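Local coordinates for pseudopodium-enriched atypical kinase 1 (Homo sapiens, PDB 6BHC), which carries a pseudokinase domain with an unusual catalytic cleft, which pairs with a second copy through a mode of dimerization novel for the kinase fold, at residues A[64-68]-A[153-157]; A[113-117]-A[186-190]; A[183-187]-A[236-240]; A[191-195]-A[278-282]. The protein carries 1 engineered substitution. Residue numbers count along the deposited sequence, not the author numbering.

Contact 1 (A[64-68]-A[153-157]); sequences PCCEA and VPCLT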
loop_
_atom_site.group_PDB
_atom_site.type_symbol
_atom_site.label_atom_id
_atom_site.label_comp_id
_atom_site.label_asym_id
_atom_site.label_seq_id
_atom_site.Cartn_x
_atom_site.Cartn_y
_atom_site.Cartn_z
ATOM N N PRO A 64 13.867 32.291 -21.527
ATOM C CA PRO A 64 14.468 31.108 -20.905
ATOM C C PRO A 64 13.579 30.547 -19.806
ATOM O O PRO A 64 12.885 31.283 -19.102
ATOM C CB PRO A 64 15.790 31.637 -20.335
ATOM C CG PRO A 64 16.075 32.882 -21.117
ATOM C CD PRO A 64 14.734 33.476 -21.421
ATOM N N CYS A 65 13.602 29.223 -19.670
ATOM C CA CYS A 65 12.902 28.568 -18.575
ATOM C C CYS A 65 13.742 28.493 -17.309
ATOM O O CYS A 65 13.186 28.278 -16.225
ATOM C CB CYS A 65 12.462 27.157 -18.986
ATOM S SG CYS A 65 13.809 25.983 -19.281
ATOM N N CYS A 66 15.057 28.673 -17.420
ATOM C CA CYS A 66 15.947 28.666 -16.267
ATOM C C CYS A 66 17.280 29.275 -16.675
ATOM O O CYS A 66 17.739 29.074 -17.803
ATOM C CB CYS A 66 16.155 27.248 -15.723
ATOM S SG CYS A 66 17.251 27.159 -14.289
ATOM N N GLU A 67 17.893 30.015 -15.753
ATOM C CA GLU A 67 19.192 30.651 -15.973
ATOM C C GLU A 67 20.130 30.209 -14.854
ATOM O O GLU A 67 20.091 30.760 -13.751
ATOM C CB GLU A 67 19.061 32.169 -16.021
ATOM C CG GLU A 67 18.405 32.695 -17.285
ATOM C CD GLU A 67 18.097 34.177 -17.208
ATOM O OE1 GLU A 67 17.093 34.544 -16.563
ATOM O OE2 GLU A 67 18.867 34.976 -17.781
ATOM N N ALA A 68 20.971 29.219 -15.140
ATOM C CA ALA A 68 21.878 28.670 -14.148
ATOM C C ALA A 68 23.229 29.380 -14.208
ATOM O O ALA A 68 23.460 30.275 -15.024
ATOM C CB ALA A 68 22.037 27.163 -14.351
ATOM N N VAL A 153 13.687 18.888 -17.295
ATOM C CA VAL A 153 13.570 20.309 -17.615
ATOM C C VAL A 153 13.624 21.139 -16.339
ATOM O O VAL A 153 12.771 20.972 -15.456
ATOM C CB VAL A 153 12.279 20.595 -18.396
ATOM C CG1 VAL A 153 12.108 22.091 -18.598
ATOM C CG2 VAL A 153 12.299 19.871 -19.732
ATOM N N PRO A 154 14.596 22.037 -16.196
ATOM C CA PRO A 154 14.624 22.909 -15.017
ATOM C C PRO A 154 13.663 24.077 -15.162
ATOM O O PRO A 154 13.561 24.704 -16.220
ATOM C CB PRO A 154 16.079 23.390 -14.972
ATOM C CG PRO A 154 16.504 23.379 -16.397
ATOM C CD PRO A 154 15.781 22.225 -17.051
ATOM N N CYS A 155 12.946 24.362 -14.075
ATOM C CA CYS A 155 12.018 25.483 -14.031
ATOM C C CYS A 155 12.609 26.712 -13.356
ATOM O O CYS A 155 12.164 27.828 -13.643
ATOM C CB CYS A 155 10.733 25.077 -13.303
ATOM S SG CYS A 155 9.990 23.554 -13.925
ATOM N N LEU A 156 13.594 26.524 -12.483
ATOM C CA LEU A 156 14.259 27.604 -11.764
ATOM C C LEU A 156 15.429 26.994 -11.002
ATOM O O LEU A 156 15.591 25.772 -10.951
ATOM C CB LEU A 156 13.306 28.334 -10.810
ATOM C CG LEU A 156 12.855 27.607 -9.540
ATOM C CD1 LEU A 156 12.346 28.609 -8.516
ATOM C CD2 LEU A 156 11.783 26.568 -9.837
ATOM N N THR A 157 16.249 27.860 -10.419
ATOM C CA THR A 157 17.332 27.437 -9.545
ATOM C C THR A 157 16.942 27.653 -8.090
ATOM O O THR A 157 15.944 28.306 -7.777
ATOM C CB THR A 157 18.624 28.198 -9.855
ATOM O OG1 THR A 157 18.402 29.601 -9.678
ATOM C CG2 THR A 157 19.084 27.931 -11.279
#
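Residues 64-68 include the short strand 66-67, which runs into the turn before strand 71-78, where active kinases have their glycine-rich loop. They lie against residues 153-157, which correspond to the hinge between the lobes. Cys65 is the first residue to touch. Its side chain points sideways, with SG 3.3 Å from Pro154 O and 4.3 Å from Val153 CG1. Its carbonyl O comes within 2.8 Å of Cys155 O. Both atoms are acceptors, so this pair does not bond. Cys66 turns toward the hinge and has the most area covered of any residue here. Its CB lies 3.9 Å from Pro154 CB, and its SG reaches Thr157 CG2 at 3.6 Å and Leu156 C at 3.8 Å. Beyond the two segments, Cys66 also rests on Leu210, and Pro154 on Ala87. In active kinases the equivalents of Ala87 and Leu210 usually sandwich the adenine ring. Glu67 points away and meets Thr157 only through its backbone, with Glu67 O 3.9 Å from Thr157 CG2. Ala68 closes the contact, Ala68 CB lying 4.3 Å from Thr157 CG2. Thr157 itself is the N-cap of the next helix. The backbones do not pair here: residues 65-66 bond to Tyr73 and residues 155-156 to Leu211. The fit is therefore mostly sulfur, methyl and proline ring in van der Waals contact, consistent with a cleft filled by the protein where adenine would otherwise sit.

Contact 2 (A[113-117]-A[186-190]); sequences VHFNI and QLCSG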
loop_
_atom_site.group_PDB
_atom_site.type_symbol
_atom_site.label_atom_id
_atom_site.label_comp_id
_atom_site.label_asym_id
_atom_site.label_seq_id
_atom_site.Cartn_x
_atom_site.Cartn_y
_atom_site.Cartn_z
ATOM N N VAL A 113 24.066 7.201 -13.046
ATOM C CA VAL A 113 22.941 8.116 -12.922
ATOM C C VAL A 113 22.502 8.215 -11.464
ATOM O O VAL A 113 22.597 7.256 -10.688
ATOM C CB VAL A 113 21.772 7.680 -13.824
ATOM C CG1 VAL A 113 22.200 7.689 -15.285
ATOM C CG2 VAL A 113 21.268 6.303 -13.421
ATOM N N HIS A 114 22.036 9.401 -11.085
ATOM C CA HIS A 114 21.567 9.650 -9.732
ATOM C C HIS A 114 20.422 10.648 -9.789
ATOM O O HIS A 114 20.401 11.543 -10.636
ATOM C CB HIS A 114 22.688 10.176 -8.830
ATOM C CG HIS A 114 22.331 10.199 -7.378
ATOM N ND1 HIS A 114 21.653 11.248 -6.793
ATOM C CD2 HIS A 114 22.554 9.300 -6.391
ATOM C CE1 HIS A 114 21.477 10.994 -5.509
ATOM N NE2 HIS A 114 22.016 9.818 -5.239
ATOM N N PHE A 115 19.476 10.484 -8.862
ATOM C CA PHE A 115 18.262 11.295 -8.857
ATOM C C PHE A 115 18.563 12.784 -8.724
ATOM O O PHE A 115 17.823 13.617 -9.260
ATOM C CB PHE A 115 17.353 10.822 -7.720
ATOM C CG PHE A 115 15.993 11.456 -7.706
ATOM C CD1 PHE A 115 15.033 11.094 -8.638
ATOM C CD2 PHE A 115 15.660 12.387 -6.735
ATOM C CE1 PHE A 115 13.775 11.666 -8.614
ATOM C CE2 PHE A 115 14.405 12.964 -6.707
ATOM C CZ PHE A 115 13.460 12.598 -7.646
ATOM N N ASN A 116 19.647 13.139 -8.033
ATOM C CA ASN A 116 19.957 14.529 -7.720
ATOM C C ASN A 116 21.185 15.044 -8.466
ATOM O O ASN A 116 21.747 16.077 -8.088
ATOM C CB ASN A 116 20.144 14.694 -6.212
ATOM C CG ASN A 116 18.923 14.259 -5.430
ATOM O OD1 ASN A 116 18.962 13.271 -4.699
ATOM N ND2 ASN A 116 17.830 14.996 -5.580
ATOM N N ILE A 117 21.614 14.351 -9.516
ATOM C CA ILE A 117 22.743 14.776 -10.330
ATOM C C ILE A 117 22.279 14.866 -11.777
ATOM O O ILE A 117 21.558 13.987 -12.262
ATOM C CB ILE A 117 23.948 13.823 -10.182
ATOM C CG1 ILE A 117 24.419 13.801 -8.725
ATOM C CG2 ILE A 117 25.091 14.239 -11.105
ATOM C CD1 ILE A 117 25.669 12.993 -8.490
ATOM N N GLN A 186 18.509 16.406 -0.280
ATOM C CA GLN A 186 18.778 15.927 -1.631
ATOM C C GLN A 186 20.189 16.293 -2.076
ATOM O O GLN A 186 20.842 15.517 -2.783
ATOM C CB GLN A 186 17.748 16.492 -2.606
ATOM C CG GLN A 186 16.317 16.100 -2.294
ATOM C CD GLN A 186 15.336 16.667 -3.295
ATOM O OE1 GLN A 186 15.364 16.323 -4.477
ATOM N NE2 GLN A 186 14.466 17.553 -2.829
ATOM N N LEU A 187 20.672 17.472 -1.676
ATOM C CA LEU A 187 22.037 17.866 -2.007
ATOM C C LEU A 187 23.044 16.907 -1.390
ATOM O O LEU A 187 23.991 16.469 -2.054
ATOM C CB LEU A 187 22.302 19.298 -1.539
ATOM C CG LEU A 187 23.741 19.798 -1.701
ATOM C CD1 LEU A 187 24.158 19.789 -3.166
ATOM C CD2 LEU A 187 23.906 21.188 -1.103
ATOM N N CYS A 188 22.854 16.565 -0.112
ATOM C CA CYS A 188 23.761 15.628 0.541
ATOM C C CYS A 188 23.739 14.269 -0.146
ATOM O O CYS A 188 24.776 13.605 -0.254
ATOM C CB CYS A 188 23.403 15.498 2.022
ATOM S SG CYS A 188 23.665 17.025 2.960
ATOM N N SER A 189 22.568 13.846 -0.628
ATOM C CA SER A 189 22.478 12.576 -1.342
ATOM C C SER A 189 23.328 12.597 -2.606
ATOM O O SER A 189 24.072 11.650 -2.883
ATOM C CB SER A 189 21.019 12.264 -1.676
ATOM O OG SER A 189 20.248 12.115 -0.495
ATOM N N GLY A 190 23.232 13.676 -3.385
ATOM C CA GLY A 190 24.037 13.776 -4.592
ATOM C C GLY A 190 25.519 13.905 -4.297
ATOM O O GLY A 190 26.353 13.343 -5.011
HETATM O O HOH W 1 23.455 8.853 -2.487
#
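This is a buried contact between a tight turn and a helix. Residues 113-117 lie in the loop between helix 104-109 and strand 123-128, the αC-β4 loop of a kinase. They meet helix 173-194, the counterpart of αE, on residues 186-190. His114 to Ile117 form a type I beta turn, with Ile117 N bonded to His114 O at 3.3 Å. The His114 ring folds back on the turn, and its ND1 accepts a hydrogen bond from Asn116 N at 3.0 Å. NE2 of the same ring shares a water with the helix, 3.3 Å from His114 NE2 and 2.9 Å from Ser189 O, to which the water donates. Asn116 points at the helix. Its ND2 gives a weak hydrogen bond to Gln186 OE1 at 3.0 Å, while its stronger bond goes to Leu238 O. Gln186 in turn is held mainly by Thr236 and Leu238. Gly190 lies close to the turn, 5.2 Å from Asn116 between CA atoms, and His114 CE1 comes 3.8 Å from Gly190 N. Ile117 CD1 reaches Gly190 O at 3.6 Å. Phe115 stays at the margin, where its ring meets Arg237 in a cation-pi contact and Trp409 edge-to-face. The His-Phe-Asn sequence fits the HxN motif of the αC-β4 loop, which joins the N-terminal lobe to αE in protein kinases.

Contact 3 (A[183-187]-A[236-240]); sequences LLLQL and TRLIV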
loop_
_atom_site.group_PDB
_atom_site.type_symbol
_atom_site.label_atom_id
_atom_site.label_comp_id
_atom_site.label_asym_id
_atom_site.label_seq_id
_atom_site.Cartn_x
_atom_site.Cartn_y
_atom_site.Cartn_z
ATOM N N LEU A 183 15.568 20.255 0.599
ATOM C CA LEU A 183 16.507 20.514 -0.487
ATOM C C LEU A 183 17.932 20.164 -0.075
ATOM O O LEU A 183 18.685 19.579 -0.862
ATOM C CB LEU A 183 16.419 21.976 -0.927
ATOM C CG LEU A 183 15.085 22.414 -1.530
ATOM C CD1 LEU A 183 15.168 23.846 -2.039
ATOM C CD2 LEU A 183 14.659 21.467 -2.643
ATOM N N LEU A 184 18.317 20.510 1.156
ATOM C CA LEU A 184 19.654 20.174 1.632
ATOM C C LEU A 184 19.848 18.668 1.730
ATOM O O LEU A 184 20.956 18.167 1.497
ATOM C CB LEU A 184 19.911 20.835 2.987
ATOM C CG LEU A 184 20.074 22.358 2.995
ATOM C CD1 LEU A 184 20.157 22.884 4.423
ATOM C CD2 LEU A 184 21.301 22.774 2.197
ATOM N N LEU A 185 18.788 17.932 2.072
ATOM C CA LEU A 185 18.880 16.477 2.135
ATOM C C LEU A 185 19.162 15.882 0.761
ATOM O O LEU A 185 19.962 14.949 0.632
ATOM C CB LEU A 185 17.591 15.898 2.718
ATOM C CG LEU A 185 17.563 14.385 2.925
ATOM C CD1 LEU A 185 18.678 13.973 3.863
ATOM C CD2 LEU A 185 16.215 13.938 3.465
ATOM N N GLN A 186 18.509 16.406 -0.280
ATOM C CA GLN A 186 18.778 15.927 -1.631
ATOM C C GLN A 186 20.189 16.293 -2.076
ATOM O O GLN A 186 20.842 15.517 -2.783
ATOM C CB GLN A 186 17.748 16.492 -2.606
ATOM C CG GLN A 186 16.317 16.100 -2.294
ATOM C CD GLN A 186 15.336 16.667 -3.295
ATOM O OE1 GLN A 186 15.364 16.323 -4.477
ATOM N NE2 GLN A 186 14.466 17.553 -2.829
ATOM N N LEU A 187 20.672 17.472 -1.676
ATOM C CA LEU A 187 22.037 17.866 -2.007
ATOM C C LEU A 187 23.044 16.907 -1.390
ATOM O O LEU A 187 23.991 16.469 -2.054
ATOM C CB LEU A 187 22.302 19.298 -1.539
ATOM C CG LEU A 187 23.741 19.798 -1.701
ATOM C CD1 LEU A 187 24.158 19.789 -3.166
ATOM C CD2 LEU A 187 23.906 21.188 -1.103
ATOM N N THR A 236 10.238 20.402 -6.830
ATOM C CA THR A 236 10.873 20.077 -5.562
ATOM C C THR A 236 12.018 19.084 -5.694
ATOM O O THR A 236 12.640 18.744 -4.681
ATOM C CB THR A 236 9.834 19.529 -4.574
ATOM O OG1 THR A 236 9.101 18.466 -5.194
ATOM C CG2 THR A 236 8.869 20.626 -4.156
ATOM N N ARG A 237 12.316 18.606 -6.900
ATOM C CA ARG A 237 13.444 17.711 -7.122
ATOM C C ARG A 237 14.693 18.541 -7.397
ATOM O O ARG A 237 14.754 19.264 -8.398
ATOM C CB ARG A 237 13.164 16.758 -8.284
ATOM C CG ARG A 237 14.377 15.949 -8.724
ATOM C CD ARG A 237 14.040 15.048 -9.900
ATOM N NE ARG A 237 15.212 14.332 -10.393
ATOM C CZ ARG A 237 15.186 13.479 -11.411
ATOM N NH1 ARG A 237 14.046 13.233 -12.042
ATOM N NH2 ARG A 237 16.299 12.870 -11.797
ATOM N N LEU A 238 15.680 18.438 -6.512
ATOM C CA LEU A 238 16.921 19.185 -6.649
ATOM C C LEU A 238 17.903 18.414 -7.519
ATOM O O LEU A 238 18.016 17.189 -7.416
ATOM C CB LEU A 238 17.538 19.469 -5.275
ATOM C CG LEU A 238 18.837 20.284 -5.222
ATOM C CD1 LEU A 238 18.836 21.235 -4.033
ATOM C CD2 LEU A 238 20.055 19.371 -5.161
ATOM N N ILE A 239 18.617 19.140 -8.375
ATOM C CA ILE A 239 19.560 18.548 -9.314
ATOM C C ILE A 239 20.849 19.357 -9.275
ATOM O O ILE A 239 20.838 20.566 -9.542
ATOM C CB ILE A 239 18.986 18.493 -10.740
ATOM C CG1 ILE A 239 17.919 17.397 -10.836
ATOM C CG2 ILE A 239 20.086 18.265 -11.752
ATOM C CD1 ILE A 239 17.371 17.183 -12.230
ATOM N N VAL A 240 21.953 18.697 -8.932
ATOM C CA VAL A 240 23.260 19.344 -8.895
ATOM C C VAL A 240 23.817 19.408 -10.310
ATOM O O VAL A 240 23.832 18.403 -11.030
ATOM C CB VAL A 240 24.218 18.591 -7.959
ATOM C CG1 VAL A 240 25.535 19.342 -7.830
ATOM C CG2 VAL A 240 23.581 18.380 -6.594
#
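The strand 237-240 lies along helix 173-194, with the short axes 8.2 Å apart at closest and crossing at -40°. The main bump is Leu238, which points at the helix and buries more area than any other residue here. Its forked end fills the hollow between Leu183 and Leu187, one helical turn apart. Leu238 CD1 sits 3.6 Å from Leu183 O and 4.0 Å from Leu183 CB. Leu238 CD2 lies 4.0 Å from Leu187 N and 4.3 Å from Leu187 CB. Val240, also facing the helix, offers a smaller bump: its CG2 meets Leu187 CD1 at 3.8 Å. In the kinase fold this is αE under the strand before the activation segment, β8, which pairs with β7, here 209-212. That strand shares the covering of the helix, with Leu183 touching Leu211 and Leu187 touching Leu209. At the start of the strand, Thr236 and Arg237 both face Val212 in a classic beta bulge. Gln186 projects beside Leu238 and reaches the backbone there with both ends of its amide. Leu238 N donates to Gln186 OE1 at 3.0 Å, and Gln186 NE2 donates to Thr236 O at 2.9 Å, both nearly straight. Leu183 CD2 lies 4.0 Å from the same Thr236 O. Arg237 points away from the helix, and its NE bonds to Phe115 O instead.

Contact 4 (A[191-195]-A[278-282]); sequences LEHLK and DEFQT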
loop_
_atom_site.group_PDB
_atom_site.type_symbol
_atom_site.label_atom_id
_atom_site.label_comp_id
_atom_site.label_asym_id
_atom_site.label_seq_id
_atom_site.Cartn_x
_atom_site.Cartn_y
_atom_site.Cartn_z
ATOM N N LEU A 191 25.871 14.646 -3.241
ATOM C CA LEU A 191 27.274 14.758 -2.857
ATOM C C LEU A 191 27.807 13.435 -2.325
ATOM O O LEU A 191 28.973 13.094 -2.552
ATOM C CB LEU A 191 27.451 15.864 -1.817
ATOM C CG LEU A 191 27.191 17.294 -2.296
ATOM C CD1 LEU A 191 27.357 18.279 -1.150
ATOM C CD2 LEU A 191 28.114 17.649 -3.455
ATOM N N GLU A 192 26.968 12.675 -1.617
ATOM C CA GLU A 192 27.369 11.347 -1.165
ATOM C C GLU A 192 27.627 10.420 -2.345
ATOM O O GLU A 192 28.442 9.495 -2.246
ATOM C CB GLU A 192 26.288 10.769 -0.249
ATOM C CG GLU A 192 26.674 9.493 0.477
ATOM C CD GLU A 192 25.544 8.951 1.336
ATOM O OE1 GLU A 192 24.366 9.153 0.970
ATOM O OE2 GLU A 192 25.834 8.330 2.380
ATOM N N HIS A 193 26.949 10.656 -3.471
ATOM C CA HIS A 193 27.178 9.875 -4.681
ATOM C C HIS A 193 28.554 10.132 -5.281
ATOM O O HIS A 193 29.084 9.263 -5.981
ATOM C CB HIS A 193 26.087 10.191 -5.709
ATOM C CG HIS A 193 26.098 9.297 -6.909
ATOM N ND1 HIS A 193 25.690 7.981 -6.861
ATOM C CD2 HIS A 193 26.451 9.536 -8.194
ATOM C CE1 HIS A 193 25.799 7.446 -8.064
ATOM N NE2 HIS A 193 26.257 8.368 -8.891
ATOM N N LEU A 194 29.148 11.298 -5.016
ATOM C CA LEU A 194 30.449 11.627 -5.585
ATOM C C LEU A 194 31.608 11.000 -4.823
ATOM O O LEU A 194 32.699 10.865 -5.387
ATOM C CB LEU A 194 30.644 13.145 -5.622
ATOM C CG LEU A 194 29.578 13.994 -6.317
ATOM C CD1 LEU A 194 29.966 15.468 -6.288
ATOM C CD2 LEU A 194 29.356 13.525 -7.742
ATOM N N LYS A 195 31.397 10.615 -3.564
ATOM C CA LYS A 195 32.506 10.157 -2.730
ATOM C C LYS A 195 33.183 8.898 -3.255
ATOM O O LYS A 195 34.426 8.864 -3.285
ATOM C CB LYS A 195 32.020 9.972 -1.288
ATOM C CG LYS A 195 31.370 11.211 -0.702
ATOM C CD LYS A 195 32.304 12.407 -0.767
ATOM C CE LYS A 195 31.640 13.658 -0.210
ATOM N NZ LYS A 195 32.544 14.842 -0.269
ATOM N N ASP A 278 33.524 20.200 -0.394
ATOM C CA ASP A 278 32.083 20.288 -0.619
ATOM C C ASP A 278 31.311 20.424 0.688
ATOM O O ASP A 278 30.271 21.093 0.725
ATOM C CB ASP A 278 31.590 19.072 -1.403
ATOM C CG ASP A 278 32.049 19.088 -2.851
ATOM O OD1 ASP A 278 32.444 20.168 -3.340
ATOM O OD2 ASP A 278 32.005 18.022 -3.501
ATOM N N GLU A 279 31.799 19.803 1.766
ATOM C CA GLU A 279 31.149 19.967 3.062
ATOM C C GLU A 279 31.216 21.415 3.532
ATOM O O GLU A 279 30.232 21.954 4.055
ATOM C CB GLU A 279 31.790 19.036 4.094
ATOM C CG GLU A 279 31.436 17.558 3.928
ATOM C CD GLU A 279 32.233 16.867 2.835
ATOM O OE1 GLU A 279 33.048 17.538 2.168
ATOM O OE2 GLU A 279 32.047 15.645 2.645
ATOM N N PHE A 280 32.366 22.065 3.344
ATOM C CA PHE A 280 32.512 23.454 3.768
ATOM C C PHE A 280 31.600 24.378 2.969
ATOM O O PHE A 280 31.002 25.303 3.530
ATOM C CB PHE A 280 33.971 23.891 3.636
ATOM C CG PHE A 280 34.223 25.310 4.059
ATOM C CD1 PHE A 280 34.460 25.618 5.389
ATOM C CD2 PHE A 280 34.230 26.334 3.126
ATOM C CE1 PHE A 280 34.695 26.921 5.781
ATOM C CE2 PHE A 280 34.465 27.640 3.512
ATOM C CZ PHE A 280 34.698 27.933 4.840
ATOM N N GLN A 281 31.479 24.145 1.659
ATOM C CA GLN A 281 30.617 24.997 0.844
ATOM C C GLN A 281 29.143 24.767 1.152
ATOM O O GLN A 281 28.330 25.687 1.001
ATOM C CB GLN A 281 30.900 24.766 -0.641
ATOM C CG GLN A 281 32.254 25.292 -1.093
ATOM C CD GLN A 281 32.470 25.164 -2.592
ATOM O OE1 GLN A 281 31.759 24.429 -3.277
ATOM N NE2 GLN A 281 33.459 25.884 -3.108
ATOM N N THR A 282 28.782 23.559 1.589
ATOM C CA THR A 282 27.405 23.300 1.997
ATOM C C THR A 282 27.034 24.099 3.240
ATOM O O THR A 282 25.881 24.524 3.383
ATOM C CB THR A 282 27.206 21.802 2.238
ATOM O OG1 THR A 282 27.508 21.081 1.036
ATOM C CG2 THR A 282 25.770 21.503 2.644
#
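Residues 278-282 form part of helix 277-289, the αF helix at the centre of the kinase C-terminal lobe, and they face the end of αE at 191-195. Asp278 opens the contact. It occupies the place of the αF aspartate conserved in protein kinases. As in that family, its carboxylate accepts backbone hydrogen bonds from the catalytic-loop region, OD2 from His201 N and OD1 from Cys202 N. Leucines of αE cover the same group: Leu191 CD2 is 3.9 Å and Leu194 CD1 4.3 Å from Asp278 OD2. Lys195 NZ, of opposite charge, lies 4.6 Å from Asp278 OD2, too far for a salt bridge. Glu279 is the partner of that lysine. Its CA-to-CB bond points sideways, yet the end of the side chain swings in, and Lys195 NZ donates to Glu279 OE2 at 3.1 Å in a salt bridge. The same oxygen also takes a weak hydrogen bond from Ile343 N, at the start of helix 343-354. Phe280 and Gln281 lie on other sides of the helix; Gln281 bonds to Leu204 and Arg263. Thr282, one turn after Asp278, again points at αE and sits near Leu191. Its hydroxyl is turned back into its own helix, so that Thr282 OG1 donates to Asp278 O at 2.8 Å while Leu191 CD1 lies 3.6 Å from that OG1.

Contacts 3, 2 and 4 follow in that order along helix 173-194, the first two overlapping. Contacts 2 and 3 have centres 7 Å apart and share Gln186 and Leu187. Probable hydrogen bonds also join their other segments, Asn116 O to Val240 N at 2.8 Å and Asn116 ND2 to Leu238 O at 2.9 Å. Contact 4 meets contact 2 through Ile117 CD1 and Leu194 CD2 at 3.8 Å, and contact 3 through Leu187 CD2 and Thr282 OG1 at 4.2 Å. Contact 1 stands apart at the cleft, its centre 15 Å from that of contact 3. Strand 209-212, on the floor of the cleft, lies between strands 156-157 and 237-240 and so links the two.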